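Local coordinates for protein putative L-alanine-DL-glutamate epimerase (Burkholderia xenovorans, PDB 3SN0) that probably acts as a magnesium-dependent racemase or epimerase of the mandelate racemase/muconate lactonizing enzyme family, and binds fumarate in its active-site pocket, at residues C126-I131 against I162-F167; V121-C126 against T344-L349. One frame throughout, in Å; residues are numbered along the deposited sequence. Where two conformers were deposited one is given.

Overall arrangement
Interactions 1 and 2 lie with their centres about 10 Å apart, on the same side of the chain's centre, and share Cys126. Strand 118-123 is followed, after a short turn, by helix 128-132; interaction 2 holds the end of that strand against the loop after strand 342-344, and interaction 1 holds the turn and helix against strand 161-168. Along the chain interaction 1 is nested inside the longer loop that interaction 2 closes. Two side-chain pairs join them directly: Arg130 forms a salt bridge with Asp347, and Lys163 a probable hydrogen bond with Tyr122. Both interactions reach the bound fumarate, through Asn165 and His125 respectively, and line one ligand pocket, consistent with the active site of the enolase-superfamily barrel.

Interaction 1 (C126-I131 against I162-F167); sequences CPTWRI and IKTNIF. With FUM (fumaric acid), chain C.
Thr128 and Asn165 meet with their side chains at about a right angle, joined by a hydrogen bond of 2.6 Å from Thr128 OG1 to Asn165 OD1. The hydroxyl lies in the amide's carbonyl plane, on a lone pair, with a C=O...O angle of 131°. That grip on the oxygen fixes the rotation of the amide and presents its other end to the ligand: Asn165 ND2 donates to fumarate O8 at 2.9 Å, and also to Asn221. Thr128 is therefore a second-shell residue that positions a first-shell one. Strand 161-168 belongs to the parallel barrel sheet of the enolase-superfamily fold, and the short helix 128-132 packs beside the strand just where it yields this ligand-binding asparagine. Farther along, Ile131 and Phe167 approach from opposite directions. Ile131 CD1 stands 3.5 Å from the Phe167 ring centroid, only 9° off the normal, a CH-pi contact over the middle of one face, while Thr128 CB lies at the ring's edge, in plane. At the other end a backbone bond from Cys126 N to Lys163 O, 2.8 Å long, ties the turn to the strand. Cys126 SG packs on Ile162 CG2 at 3.9 Å. Pro127, reached through a cis peptide bond, brings CD to 3.4 Å from Thr164 OG1, a hydroxyl bonded to His202.

Interaction 2 (V121-C126 against T344-L349); sequences VYWSHC and TDIDRL. With FUM (fumaric acid), chain C.
His125 ND1 donates to Asp345 OD1 at 2.6 Å, a nearly straight bond. The oxygen lies close to the imidazole plane and accepts the bond on its syn lone pair, the side of the other oxygen, although ring and carboxylate planes are turned 65° from each other. From the far edge of the same ring, His125 NE2 donates to fumarate O7 at 2.9 Å. The imidazole is thus held at both nitrogens, and the carboxylate behind it sets the rotation of a ligand-binding residue; Trp129 stacks on this ring. The second carboxylate, Asp347, takes a bond of 3.1 Å from Trp123 NE1 to its OD2. The acceptor is almost exactly in the indole plane, but the indole N-H comes from above the carboxylate plane, 56° out of it. Two waters also donate to OD2: water 1 bridges to Ser124 O, water 2 to His125 O, and Asp347 OD1 has Arg130 as salt-bridge partner. Backbone bonds carry the pairing further back: Thr344 N to Tyr122 O, then Ser124 N to Thr344 O at 2.8 Å, the pattern of a parallel bridge that straddles Trp123. They join strands 342-344 and 118-123, neighbours in a mixed sheet, near the point where the two strands end; segment 121-126 goes on to the ligand-binding His125. Packing follows on the indole. Ile346 CB sits 3.5 Å from the centroid of the Trp123 five-membered ring, 6° off its normal, as a CH-pi contact; Cys126 SG lies over the opposite face, toward the rim. The trans first torsion of Trp123 places that indole face against Ile346 CB. Deeper in the strand pair, Val121 CB touches Thr344 CG2 at 4.0 Å.

Interaction 1 (C126-I131 against I162-F167)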
loop_
_atom_site.group_PDB
_atom_site.type_symbol
_atom_site.label_atom_id
_atom_site.label_comp_id
_atom_site.label_asym_id
_atom_site.label_seq_id
_atom_site.Cartn_x
_atom_site.Cartn_y
_atom_site.Cartn_z
ATOM N N CYS A 126 3.131 -4.998 40.922
ATOM C CA CYS A 126 2.362 -4.557 42.064
ATOM C C CYS A 126 0.895 -4.905 41.841
ATOM O O CYS A 126 0.184 -4.182 41.106
ATOM C CB CYS A 126 2.517 -3.053 42.224
ATOM S SG CYS A 126 1.598 -2.359 43.631
ATOM N N PRO A 127 0.414 -5.983 42.470
ATOM C CA PRO A 127 1.014 -6.803 43.534
ATOM C C PRO A 127 1.693 -8.097 43.062
ATOM O O PRO A 127 1.902 -9.010 43.860
ATOM C CB PRO A 127 -0.198 -7.134 44.411
ATOM C CG PRO A 127 -1.353 -7.179 43.430
ATOM C CD PRO A 127 -0.974 -6.392 42.210
ATOM N N THR A 128 2.096 -8.148 41.796
ATOM C CA THR A 128 2.677 -9.348 41.189
ATOM C C THR A 128 3.807 -10.003 42.017
ATOM O O THR A 128 3.792 -11.202 42.225
ATOM C CB THR A 128 3.182 -9.005 39.799
ATOM O OG1 THR A 128 2.123 -8.351 39.080
ATOM C CG2 THR A 128 3.672 -10.242 39.053
ATOM N N TRP A 129 4.761 -9.214 42.497
ATOM C CA TRP A 129 5.868 -9.775 43.275
ATOM C C TRP A 129 5.427 -10.328 44.643
ATOM O O TRP A 129 5.956 -11.346 45.095
ATOM C CB TRP A 129 6.984 -8.739 43.476
ATOM C CG TRP A 129 8.014 -8.526 42.355
ATOM C CD1 TRP A 129 9.027 -7.603 42.388
ATOM C CD2 TRP A 129 8.130 -9.191 41.084
ATOM N NE1 TRP A 129 9.768 -7.663 41.240
ATOM C CE2 TRP A 129 9.236 -8.624 40.420
ATOM C CE3 TRP A 129 7.403 -10.195 40.434
ATOM C CZ2 TRP A 129 9.639 -9.026 39.145
ATOM C CZ3 TRP A 129 7.804 -10.595 39.169
ATOM C CH2 TRP A 129 8.917 -10.015 38.538
ATOM N N ARG A 130 4.483 -9.666 45.306
ATOM C CA ARG A 130 3.991 -10.160 46.608
ATOM C C ARG A 130 3.129 -11.424 46.450
ATOM O O ARG A 130 3.008 -12.214 47.381
ATOM C CB ARG A 130 3.228 -9.081 47.369
ATOM C CG ARG A 130 4.109 -7.916 47.784
ATOM C CD ARG A 130 3.346 -6.798 48.494
ATOM N NE ARG A 130 4.226 -5.649 48.675
ATOM C CZ ARG A 130 3.962 -4.596 49.433
ATOM N NH1 ARG A 130 2.822 -4.504 50.111
ATOM N NH2 ARG A 130 4.864 -3.635 49.528
ATOM N N ILE A 131 2.532 -11.605 45.273
ATOM C CA ILE A 131 1.764 -12.825 44.989
ATOM C C ILE A 131 2.674 -13.976 44.552
ATOM O O ILE A 131 2.551 -15.112 45.055
ATOM C CB ILE A 131 0.711 -12.602 43.889
ATOM C CG1 ILE A 131 -0.274 -11.517 44.291
ATOM C CG2 ILE A 131 -0.029 -13.930 43.583
ATOM C CD1 ILE A 131 -1.193 -11.030 43.140
ATOM N N ILE A 162 0.756 2.145 39.294
ATOM C CA ILE A 162 1.152 0.785 39.652
ATOM C C ILE A 162 0.855 -0.127 38.465
ATOM O O ILE A 162 -0.053 0.170 37.693
ATOM C CB ILE A 162 0.391 0.265 40.928
ATOM C CG1 ILE A 162 -1.122 0.191 40.676
ATOM C CG2 ILE A 162 0.692 1.166 42.127
ATOM C CD1 ILE A 162 -1.957 -0.173 41.907
ATOM N N LYS A 163 1.640 -1.202 38.305
ATOM C CA LYS A 163 1.417 -2.160 37.223
ATOM C C LYS A 163 1.231 -3.572 37.731
ATOM O O LYS A 163 2.068 -4.092 38.496
ATOM C CB LYS A 163 2.557 -2.137 36.206
ATOM C CG LYS A 163 2.226 -2.897 34.921
ATOM C CD LYS A 163 3.220 -2.619 33.787
ATOM C CE LYS A 163 4.510 -3.406 33.932
ATOM N NZ LYS A 163 5.541 -2.920 32.980
ATOM N N THR A 164 0.144 -4.198 37.288
ATOM C CA THR A 164 -0.147 -5.567 37.633
ATOM C C THR A 164 -0.115 -6.461 36.387
ATOM O O THR A 164 0.059 -5.980 35.261
ATOM C CB THR A 164 -1.503 -5.703 38.380
ATOM O OG1 THR A 164 -1.602 -7.026 38.903
ATOM C CG2 THR A 164 -2.723 -5.410 37.459
ATOM N N ASN A 165 -0.300 -7.753 36.602
ATOM C CA ASN A 165 -0.283 -8.775 35.533
ATOM C C ASN A 165 -1.592 -9.570 35.644
ATOM O O ASN A 165 -2.576 -9.013 36.104
ATOM C CB ASN A 165 0.971 -9.655 35.672
ATOM C CG ASN A 165 2.270 -8.863 35.553
ATOM O OD1 ASN A 165 2.739 -8.248 36.528
ATOM N ND2 ASN A 165 2.889 -8.894 34.352
ATOM N N ILE A 166 -1.639 -10.834 35.222
ATOM C CA ILE A 166 -2.907 -11.558 35.179
ATOM C C ILE A 166 -2.924 -12.576 36.307
ATOM O O ILE A 166 -1.984 -13.377 36.426
ATOM C CB ILE A 166 -3.109 -12.309 33.857
ATOM C CG1 ILE A 166 -2.898 -11.374 32.661
ATOM C CG2 ILE A 166 -4.527 -12.923 33.799
ATOM C CD1 ILE A 166 -2.755 -12.125 31.312
ATOM N N PHE A 167 -4.000 -12.566 37.093
ATOM C CA PHE A 167 -4.137 -13.454 38.256
ATOM C C PHE A 167 -5.474 -14.143 38.304
ATOM O O PHE A 167 -6.495 -13.545 37.973
ATOM C CB PHE A 167 -3.891 -12.684 39.551
ATOM C CG PHE A 167 -2.475 -12.281 39.708
ATOM C CD1 PHE A 167 -1.555 -13.192 40.171
ATOM C CD2 PHE A 167 -2.037 -11.033 39.306
ATOM C CE1 PHE A 167 -0.243 -12.855 40.271
ATOM C CE2 PHE A 167 -0.703 -10.710 39.393
ATOM C CZ PHE A 167 0.180 -11.625 39.883
HETATM O OXT FUM C . 5.096 -13.263 34.057
HETATM C C FUM C . 6.320 -12.971 34.108
HETATM O O FUM C . 7.188 -13.872 34.223
HETATM C C4 FUM C . 6.787 -11.564 34.081
HETATM C C5 FUM C . 5.944 -10.534 33.963
HETATM C C6 FUM C . 6.445 -9.136 33.924
HETATM O O7 FUM C . 7.674 -8.926 34.119
HETATM O O8 FUM C . 5.627 -8.198 33.692
#

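Interaction 2 (V121-C126 against T344-L349)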
loop_
_atom_site.group_PDB
_atom_site.type_symbol
_atom_site.label_atom_id
_atom_site.label_comp_id
_atom_site.label_asym_id
_atom_site.label_seq_id
_atom_site.Cartn_x
_atom_site.Cartn_y
_atom_site.Cartn_z
ATOM N N VAL A 121 7.800 7.696 38.377
ATOM C CA VAL A 121 7.838 6.263 38.203
ATOM C C VAL A 121 6.479 5.644 38.338
ATOM O O VAL A 121 5.532 6.273 38.817
ATOM C CB VAL A 121 8.798 5.590 39.233
ATOM C CG1 VAL A 121 10.202 6.144 39.064
ATOM C CG2 VAL A 121 8.294 5.790 40.674
ATOM N N TYR A 122 6.373 4.397 37.890
ATOM C CA TYR A 122 5.327 3.512 38.384
ATOM C C TYR A 122 5.938 2.363 39.189
ATOM O O TYR A 122 7.064 1.911 38.915
ATOM C CB TYR A 122 4.430 2.996 37.273
ATOM C CG TYR A 122 5.038 2.061 36.258
ATOM C CD1 TYR A 122 5.021 0.682 36.463
ATOM C CD2 TYR A 122 5.556 2.538 35.056
ATOM C CE1 TYR A 122 5.536 -0.193 35.518
ATOM C CE2 TYR A 122 6.074 1.663 34.103
ATOM C CZ TYR A 122 6.032 0.299 34.330
ATOM O OH TYR A 122 6.548 -0.579 33.402
ATOM N N TRP A 123 5.187 1.924 40.193
ATOM C CA TRP A 123 5.555 0.795 41.040
ATOM C C TRP A 123 5.119 -0.457 40.287
ATOM O O TRP A 123 3.923 -0.778 40.190
ATOM C CB TRP A 123 4.851 0.906 42.396
ATOM C CG TRP A 123 5.052 -0.227 43.360
ATOM C CD1 TRP A 123 5.527 -1.477 43.093
ATOM C CD2 TRP A 123 4.716 -0.222 44.748
ATOM N NE1 TRP A 123 5.538 -2.242 44.230
ATOM C CE2 TRP A 123 5.030 -1.504 45.261
ATOM C CE3 TRP A 123 4.179 0.740 45.611
ATOM C CZ2 TRP A 123 4.827 -1.852 46.598
ATOM C CZ3 TRP A 123 3.993 0.399 46.952
ATOM C CH2 TRP A 123 4.315 -0.886 47.428
ATOM N N SER A 124 6.109 -1.141 39.749
ATOM C CA SER A 124 5.890 -2.286 38.884
ATOM C C SER A 124 5.681 -3.561 39.683
ATOM O O SER A 124 5.990 -3.623 40.869
ATOM C CB SER A 124 7.077 -2.420 37.932
ATOM O OG SER A 124 6.749 -3.264 36.851
ATOM N N HIS A 125 5.192 -4.603 39.019
ATOM C CA HIS A 125 4.963 -5.898 39.668
ATOM C C HIS A 125 4.239 -5.727 41.001
ATOM O O HIS A 125 4.662 -6.233 42.029
ATOM C CB HIS A 125 6.287 -6.645 39.809
ATOM C CG HIS A 125 7.004 -6.782 38.499
ATOM N ND1 HIS A 125 8.030 -5.940 38.122
ATOM C CD2 HIS A 125 6.779 -7.598 37.444
ATOM C CE1 HIS A 125 8.418 -6.251 36.896
ATOM N NE2 HIS A 125 7.680 -7.258 36.463
ATOM N N CYS A 126 3.131 -4.998 40.922
ATOM C CA CYS A 126 2.362 -4.557 42.064
ATOM C C CYS A 126 0.895 -4.905 41.841
ATOM O O CYS A 126 0.184 -4.182 41.106
ATOM C CB CYS A 126 2.517 -3.053 42.224
ATOM S SG CYS A 126 1.598 -2.359 43.631
ATOM N N THR A 344 9.804 0.994 37.909
ATOM C CA THR A 344 10.716 0.525 38.922
ATOM C C THR A 344 9.986 -0.423 39.859
ATOM O O THR A 344 8.781 -0.296 40.041
ATOM C CB THR A 344 11.343 1.701 39.711
ATOM O OG1 THR A 344 12.540 1.254 40.345
ATOM C CG2 THR A 344 10.372 2.225 40.761
ATOM N N ASP A 345 10.725 -1.375 40.428
ATOM C CA ASP A 345 10.179 -2.253 41.477
ATOM C C ASP A 345 10.426 -1.592 42.840
ATOM O O ASP A 345 11.557 -1.263 43.202
ATOM C CB ASP A 345 10.826 -3.627 41.452
ATOM C CG ASP A 345 10.358 -4.492 40.276
ATOM O OD1 ASP A 345 9.222 -4.313 39.777
ATOM O OD2 ASP A 345 11.155 -5.356 39.858
ATOM N N ILE A 346 9.361 -1.411 43.605
ATOM C CA ILE A 346 9.470 -0.841 44.926
ATOM C C ILE A 346 9.611 -1.959 45.970
ATOM O O ILE A 346 10.152 -1.736 47.037
ATOM C CB ILE A 346 8.253 0.088 45.194
ATOM C CG1 ILE A 346 8.320 1.293 44.262
ATOM C CG2 ILE A 346 8.166 0.512 46.651
ATOM C CD1 ILE A 346 9.634 2.106 44.360
ATOM N N ASP A 347 9.138 -3.163 45.653
ATOM C CA ASP A 347 9.389 -4.312 46.489
ATOM C C ASP A 347 10.848 -4.690 46.305
ATOM O O ASP A 347 11.285 -4.959 45.174
ATOM C CB ASP A 347 8.497 -5.498 46.085
ATOM C CG ASP A 347 7.025 -5.210 46.286
ATOM O OD1 ASP A 347 6.616 -5.100 47.466
ATOM O OD2 ASP A 347 6.308 -5.049 45.265
ATOM N N ARG A 348 11.599 -4.728 47.398
ATOM C CA ARG A 348 13.033 -5.040 47.334
ATOM C C ARG A 348 13.372 -6.233 48.200
ATOM O O ARG A 348 12.712 -6.496 49.195
ATOM C CB ARG A 348 13.890 -3.848 47.799
ATOM C CG ARG A 348 13.620 -2.524 47.105
ATOM C CD ARG A 348 13.570 -2.569 45.555
ATOM N NE ARG A 348 14.789 -3.075 44.896
ATOM C CZ ARG A 348 14.987 -3.062 43.572
ATOM N NH1 ARG A 348 16.108 -3.556 43.044
ATOM N NH2 ARG A 348 14.077 -2.553 42.752
ATOM N N LEU A 349 14.406 -6.951 47.799
ATOM C CA LEU A 349 14.991 -8.026 48.604
ATOM C C LEU A 349 15.555 -7.512 49.894
ATOM O O LEU A 349 16.062 -6.367 49.959
ATOM C CB LEU A 349 16.121 -8.706 47.839
ATOM C CG LEU A 349 15.711 -9.353 46.525
ATOM C CD1 LEU A 349 16.959 -9.692 45.698
ATOM C CD2 LEU A 349 14.877 -10.571 46.772
HETATM O OXT FUM C . 5.096 -13.263 34.057
HETATM C C FUM C . 6.320 -12.971 34.108
HETATM O O FUM C . 7.188 -13.872 34.223
HETATM C C4 FUM C . 6.787 -11.564 34.081
HETATM C C5 FUM C . 5.944 -10.534 33.963
HETATM C C6 FUM C . 6.445 -9.136 33.924
HETATM O O7 FUM C . 7.674 -8.926 34.119
HETATM O O8 FUM C . 5.627 -8.198 33.692
HETATM O O HOH W 1 7.853 -4.126 42.998
HETATM O O HOH W 2 4.139 -6.630 44.621
#